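Local structure of ABC-type phosphate transport system, periplasmic component (Lactobacillus brevis, 4ECF) at residues H76-V81 against Y226-A231; L14-E19 against L240-P245. The protein probably serves as the phosphate-binding component (PstS) of an ABC transporter that imports phosphate across the cytoplasmic membrane. All blocks are in the same frame, centred on the assembly; numbering follows the deposited sequence.

Contact 1: residues H76-V81 against Y226-A231; sequences HRVAVV and YVQSPA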
loop_
_atom_site.group_PDB
_atom_site.type_symbol
_atom_site.label_atom_id
_atom_site.label_comp_id
_atom_site.label_asym_id
_atom_site.label_seq_id
_atom_site.Cartn_x
_atom_site.Cartn_y
_atom_site.Cartn_z
ATOM N N HIS A 76 -8.007 13.582 0.149
ATOM C CA HIS A 76 -9.266 12.848 0.350
ATOM C C HIS A 76 -8.899 11.459 0.754
ATOM O O HIS A 76 -8.302 10.719 -0.027
ATOM C CB HIS A 76 -10.128 12.779 -0.908
ATOM C CG HIS A 76 -10.362 14.117 -1.583
ATOM N ND1 HIS A 76 -9.469 14.678 -2.441
ATOM C CD2 HIS A 76 -11.422 14.990 -1.474
ATOM C CE1 HIS A 76 -9.957 15.858 -2.877
ATOM N NE2 HIS A 76 -11.161 16.054 -2.286
ATOM N N ARG A 77 -9.101 11.127 2.010
ATOM C CA ARG A 77 -8.800 9.767 2.475
ATOM C C ARG A 77 -9.974 8.840 2.225
ATOM O O ARG A 77 -11.132 9.241 2.440
ATOM C CB ARG A 77 -8.341 9.760 3.933
ATOM C CG ARG A 77 -6.885 10.145 4.098
ATOM C CD ARG A 77 -6.425 10.073 5.539
ATOM N NE ARG A 77 -6.853 11.235 6.329
ATOM C CZ ARG A 77 -6.584 11.360 7.617
ATOM N NH1 ARG A 77 -5.962 10.380 8.263
ATOM N NH2 ARG A 77 -6.949 12.448 8.266
ATOM N N VAL A 78 -9.701 7.611 1.769
ATOM C CA VAL A 78 -10.745 6.706 1.300
ATOM C C VAL A 78 -10.690 5.321 1.909
ATOM O O VAL A 78 -11.627 4.554 1.785
ATOM C CB VAL A 78 -10.715 6.627 -0.244
ATOM C CG1 VAL A 78 -10.889 8.014 -0.869
ATOM C CG2 VAL A 78 -9.460 5.932 -0.796
ATOM N N ALA A 79 -9.589 4.997 2.582
ATOM C CA ALA A 79 -9.388 3.621 3.049
ATOM C C ALA A 79 -8.117 3.589 3.887
ATOM O O ALA A 79 -7.343 4.558 3.901
ATOM C CB ALA A 79 -9.249 2.675 1.859
ATOM N N VAL A 80 -7.957 2.491 4.618
ATOM C CA VAL A 80 -6.672 2.103 5.224
ATOM C C VAL A 80 -6.262 0.810 4.517
ATOM O O VAL A 80 -7.101 -0.065 4.207
ATOM C CB VAL A 80 -6.788 1.913 6.747
ATOM C CG1 VAL A 80 -5.588 1.129 7.298
ATOM C CG2 VAL A 80 -7.012 3.280 7.411
ATOM N N VAL A 81 -4.984 0.681 4.208
ATOM C CA VAL A 81 -4.399 -0.549 3.630
ATOM C C VAL A 81 -3.343 -1.119 4.583
ATOM O O VAL A 81 -2.479 -0.384 5.083
ATOM C CB VAL A 81 -3.826 -0.275 2.224
ATOM C CG1 VAL A 81 -2.579 0.629 2.300
ATOM C CG2 VAL A 81 -3.594 -1.574 1.469
ATOM N N TYR A 226 -18.268 9.325 -4.589
ATOM C CA TYR A 226 -18.724 7.939 -4.712
ATOM C C TYR A 226 -17.859 6.956 -3.938
ATOM O O TYR A 226 -18.373 6.159 -3.162
ATOM C CB TYR A 226 -18.807 7.571 -6.201
ATOM C CG TYR A 226 -19.313 6.196 -6.516
ATOM C CD1 TYR A 226 -20.670 5.946 -6.679
ATOM C CD2 TYR A 226 -18.435 5.177 -6.790
ATOM C CE1 TYR A 226 -21.119 4.693 -7.029
ATOM C CE2 TYR A 226 -18.899 3.912 -7.160
ATOM C CZ TYR A 226 -20.219 3.690 -7.280
ATOM O OH TYR A 226 -20.692 2.433 -7.636
ATOM N N VAL A 227 -16.525 7.056 -4.078
ATOM C CA VAL A 227 -15.621 6.181 -3.378
ATOM C C VAL A 227 -15.754 6.355 -1.845
ATOM O O VAL A 227 -15.719 5.391 -1.127
ATOM C CB VAL A 227 -14.152 6.411 -3.806
ATOM C CG1 VAL A 227 -13.202 5.601 -2.951
ATOM C CG2 VAL A 227 -13.959 6.101 -5.287
ATOM N N GLN A 228 -16.013 7.569 -1.387
ATOM C CA GLN A 228 -16.145 7.838 0.069
ATOM C C GLN A 228 -17.572 7.546 0.605
ATOM O O GLN A 228 -17.826 7.649 1.815
ATOM C CB GLN A 228 -15.815 9.316 0.333
ATOM C CG GLN A 228 -14.366 9.642 0.179
ATOM C CD GLN A 228 -14.031 11.098 0.414
ATOM O OE1 GLN A 228 -14.743 11.999 -0.012
ATOM N NE2 GLN A 228 -12.923 11.323 1.132
ATOM N N SER A 229 -18.519 7.199 -0.256
ATOM C CA SER A 229 -19.917 7.124 0.150
ATOM C C SER A 229 -20.127 5.851 0.965
ATOM O O SER A 229 -19.455 4.840 0.691
ATOM C CB SER A 229 -20.852 7.158 -1.075
ATOM O OG SER A 229 -20.712 5.966 -1.834
ATOM N N PRO A 230 -21.006 5.916 1.987
ATOM C CA PRO A 230 -21.240 4.758 2.864
ATOM C C PRO A 230 -21.554 3.491 2.074
ATOM O O PRO A 230 -21.062 2.418 2.425
ATOM C CB PRO A 230 -22.435 5.188 3.706
ATOM C CG PRO A 230 -22.311 6.681 3.788
ATOM C CD PRO A 230 -21.748 7.115 2.449
ATOM N N ALA A 231 -22.324 3.616 0.995
ATOM C CA ALA A 231 -22.680 2.453 0.206
ATOM C C ALA A 231 -21.444 1.743 -0.302
ATOM O O ALA A 231 -21.395 0.531 -0.289
ATOM C CB ALA A 231 -23.620 2.826 -0.943
#
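Q228, V78 and V227 carry this contact between a strand and the end region of a helix. Q228 comes from the C-terminal end region of helix 218-228, just before S229, the N-cap of helix 230-239. Its CG is anti to its own carbonyl carbon (chi1 -71°), and its chain runs extended from there to the amide. NE2 donates a nearly straight hydrogen bond of 3.0 Å to R77 O. The acceptor lies in the amide plane of Q228, while the donor sits above the carbonyl plane of R77, 42° out of it. The same NE2 comes within 3.8 Å of H76 CB.

Beside this bond the contact is apolar. CG1 of V78 lies 4.0 Å from Q228 CG, and the two side chains cross at about a right angle. CG1 of V227 meets V78 at CB, 3.8 Å away, and touches V78 CG1 as well.

Q233 NE2, from helix 230-239, is hydrogen-bonded to both V78 O and V227 O. The backbones of V78 and A79 both hydrogen-bond to E208, consistent with a beta bulge. Strand 73-87 pairs antiparallel with strand 205-213, and helix 218-228 packs on it through V227 and Q228. V227 also packs on A21 of helix 15-28.

Contact 2: residues L14-E19 against L240-P245; sequences LQPLVE and LGYLSP. With EDO (1,2-ethanediol), chain I.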
loop_
_atom_site.group_PDB
_atom_site.type_symbol
_atom_site.label_atom_id
_atom_site.label_comp_id
_atom_site.label_asym_id
_atom_site.label_seq_id
_atom_site.Cartn_x
_atom_site.Cartn_y
_atom_site.Cartn_z
ATOM N N LEU A 14 -3.153 0.988 -3.970
ATOM C CA LEU A 14 -4.487 1.553 -4.013
ATOM C C LEU A 14 -5.156 1.262 -5.384
ATOM O O LEU A 14 -6.380 1.275 -5.527
ATOM C CB LEU A 14 -4.375 3.054 -3.792
ATOM C CG LEU A 14 -5.643 3.886 -3.626
ATOM C CD1 LEU A 14 -6.743 3.229 -2.777
ATOM C CD2 LEU A 14 -5.260 5.290 -3.141
ATOM N N GLN A 15 -4.332 0.912 -6.355
ATOM C CA GLN A 15 -4.771 0.722 -7.712
ATOM C C GLN A 15 -5.969 -0.238 -7.810
ATOM O O GLN A 15 -6.932 0.029 -8.554
ATOM C CB GLN A 15 -3.613 0.249 -8.572
ATOM C CG GLN A 15 -3.934 0.247 -10.061
ATOM C CD GLN A 15 -2.731 -0.092 -10.917
ATOM O OE1 GLN A 15 -1.591 -0.100 -10.445
ATOM N NE2 GLN A 15 -2.985 -0.340 -12.207
ATOM N N PRO A 16 -5.940 -1.371 -7.093
ATOM C CA PRO A 16 -7.080 -2.303 -7.272
ATOM C C PRO A 16 -8.411 -1.693 -6.847
ATOM O O PRO A 16 -9.449 -1.949 -7.489
ATOM C CB PRO A 16 -6.694 -3.502 -6.369
ATOM C CG PRO A 16 -5.195 -3.413 -6.232
ATOM C CD PRO A 16 -4.871 -1.957 -6.254
ATOM N N LEU A 17 -8.408 -0.936 -5.765
ATOM C CA LEU A 17 -9.656 -0.288 -5.314
ATOM C C LEU A 17 -10.124 0.805 -6.321
ATOM O O LEU A 17 -11.336 0.922 -6.642
ATOM C CB LEU A 17 -9.486 0.340 -3.930
ATOM C CG LEU A 17 -10.656 1.146 -3.387
ATOM C CD1 LEU A 17 -11.936 0.295 -3.362
ATOM C CD2 LEU A 17 -10.316 1.701 -1.989
ATOM N N VAL A 18 -9.192 1.598 -6.818
ATOM C CA VAL A 18 -9.524 2.657 -7.788
ATOM C C VAL A 18 -10.043 2.062 -9.100
ATOM O O VAL A 18 -11.018 2.519 -9.670
ATOM C CB VAL A 18 -8.384 3.692 -7.958
ATOM C CG1 VAL A 18 -8.837 4.757 -8.944
ATOM C CG2 VAL A 18 -8.011 4.309 -6.601
ATOM N N GLU A 19 -9.429 0.978 -9.550
ATOM C CA GLU A 19 -9.886 0.302 -10.744
ATOM C C GLU A 19 -11.290 -0.293 -10.550
ATOM O O GLU A 19 -12.157 -0.215 -11.422
ATOM C CB GLU A 19 -8.915 -0.805 -11.157
ATOM C CG GLU A 19 -7.642 -0.251 -11.717
ATOM C CD GLU A 19 -6.653 -1.309 -12.130
ATOM O OE1 GLU A 19 -6.752 -2.435 -11.604
ATOM O OE2 GLU A 19 -5.774 -0.982 -12.960
ATOM N N LEU A 240 -12.229 -5.901 -1.181
ATOM C CA LEU A 240 -10.930 -5.952 -1.816
ATOM C C LEU A 240 -9.757 -5.983 -0.829
ATOM O O LEU A 240 -8.607 -5.886 -1.233
ATOM C CB LEU A 240 -10.798 -4.771 -2.810
ATOM C CG LEU A 240 -11.678 -4.886 -4.059
ATOM C CD1 LEU A 240 -11.735 -3.571 -4.817
ATOM C CD2 LEU A 240 -11.153 -5.998 -4.961
ATOM N N GLY A 241 -10.041 -6.070 0.467
ATOM C CA GLY A 241 -8.999 -6.247 1.447
ATOM C C GLY A 241 -8.608 -5.027 2.245
ATOM O O GLY A 241 -7.811 -5.145 3.161
ATOM N N TYR A 242 -9.206 -3.873 1.940
ATOM C CA TYR A 242 -8.914 -2.652 2.646
ATOM C C TYR A 242 -9.840 -2.511 3.841
ATOM O O TYR A 242 -10.845 -3.241 3.960
ATOM C CB TYR A 242 -9.168 -1.442 1.720
ATOM C CG TYR A 242 -8.394 -1.446 0.433
ATOM C CD1 TYR A 242 -8.877 -2.109 -0.693
ATOM C CD2 TYR A 242 -7.194 -0.767 0.322
ATOM C CE1 TYR A 242 -8.186 -2.117 -1.883
ATOM C CE2 TYR A 242 -6.504 -0.756 -0.864
ATOM C CZ TYR A 242 -6.996 -1.408 -1.979
ATOM O OH TYR A 242 -6.342 -1.413 -3.174
ATOM N N LEU A 243 -9.525 -1.555 4.698
ATOM C CA LEU A 243 -10.394 -1.151 5.795
ATOM C C LEU A 243 -11.029 0.182 5.444
ATOM O O LEU A 243 -10.383 1.096 4.925
ATOM C CB LEU A 243 -9.607 -1.043 7.114
ATOM C CG LEU A 243 -9.116 -2.341 7.718
ATOM C CD1 LEU A 243 -7.888 -2.882 7.016
ATOM C CD2 LEU A 243 -8.774 -2.166 9.168
ATOM N N SER A 244 -12.351 0.295 5.665
ATOM C CA SER A 244 -12.988 1.595 5.659
ATOM C C SER A 244 -12.456 2.352 6.875
ATOM O O SER A 244 -12.325 1.771 7.943
ATOM C CB SER A 244 -14.510 1.468 5.756
ATOM O OG SER A 244 -15.046 2.764 5.924
ATOM N N PRO A 245 -12.172 3.658 6.746
ATOM C CA PRO A 245 -11.622 4.362 7.915
ATOM C C PRO A 245 -12.468 4.316 9.196
ATOM O O PRO A 245 -11.902 4.296 10.281
ATOM C CB PRO A 245 -11.427 5.800 7.371
ATOM C CG PRO A 245 -11.172 5.579 5.918
ATOM C CD PRO A 245 -12.212 4.563 5.573
HETATM C C1 EDO I . -3.110 -3.980 -11.088
HETATM O O1 EDO I . -2.315 -5.128 -10.764
HETATM C C2 EDO I . -3.949 -3.592 -9.878
HETATM O O2 EDO I . -5.293 -4.079 -10.006
#
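Y242, in the loop just after the Schellman motif that ends helix 230-239, packs against P16 and L17 in the N-terminal turn of helix 15-28. G241 has the positive phi of that motif; beyond it, Y242 directs its side chain toward the helix. The chain thus packs back onto what is probably one lobe of a two-lobed fold, as in periplasmic-type binding proteins.

L17 lies against the tyrosine ring. Its CG is anti to its backbone N (chi1 175°), and CD2 branches from there to sit over the centre of one face, 4.3 Å from the centroid and only 9° off the ring normal, a CH-pi contact. Its CB lies on the same side of the ring plane, nearest Y242 CE1 at 3.5 Å and close to CZ.

The phenol oxygen reaches the helix backbone. Its stronger polar partner is A13 O, just before the helix. L17 N adds a weak hydrogen bond to Y242 OH, 3.3 Å long and bent to 144°. P16 crosses the tyrosine at about a right angle, with CD 3.5 Å from Y242 OH.

L240 packs alongside L17. Its CB lies in plane at the ring edge of Y242. Its CD1 is 3.9 Å from L17 CA and 4.1 Å from L17 CD1.

On the helix surface, an ethanediol, probably from the crystallisation liquor, gives a hydrogen bond of 2.7 Å from its O2 to E19 OE1. The other carboxylate oxygen, E19 OE2, takes a 3.0 Å bond from Q15 NE2, which meets it from above the carboxylate plane.

In the fold
The centres of the two contacts are about 8 Å apart. In sequence the order is 14-19, 76-81, 226-231, 240-245, so both segments of contact 1 fall between those of contact 2. They touch directly: V80 N and L243 O are 2.8 Å apart, a probable hydrogen bond. Helix 230-239 links segments 226-231 and 240-245. A79 of strand 73-87 touches both L17 and Y242. That strand pairs with 205-213 and also with 169-174 and 183-187, consistent with a strand passing between the two lobes of a periplasmic-type binding protein. Through these contacts the chain from 226 to 245 packs against strand 73-87 and helix 15-28.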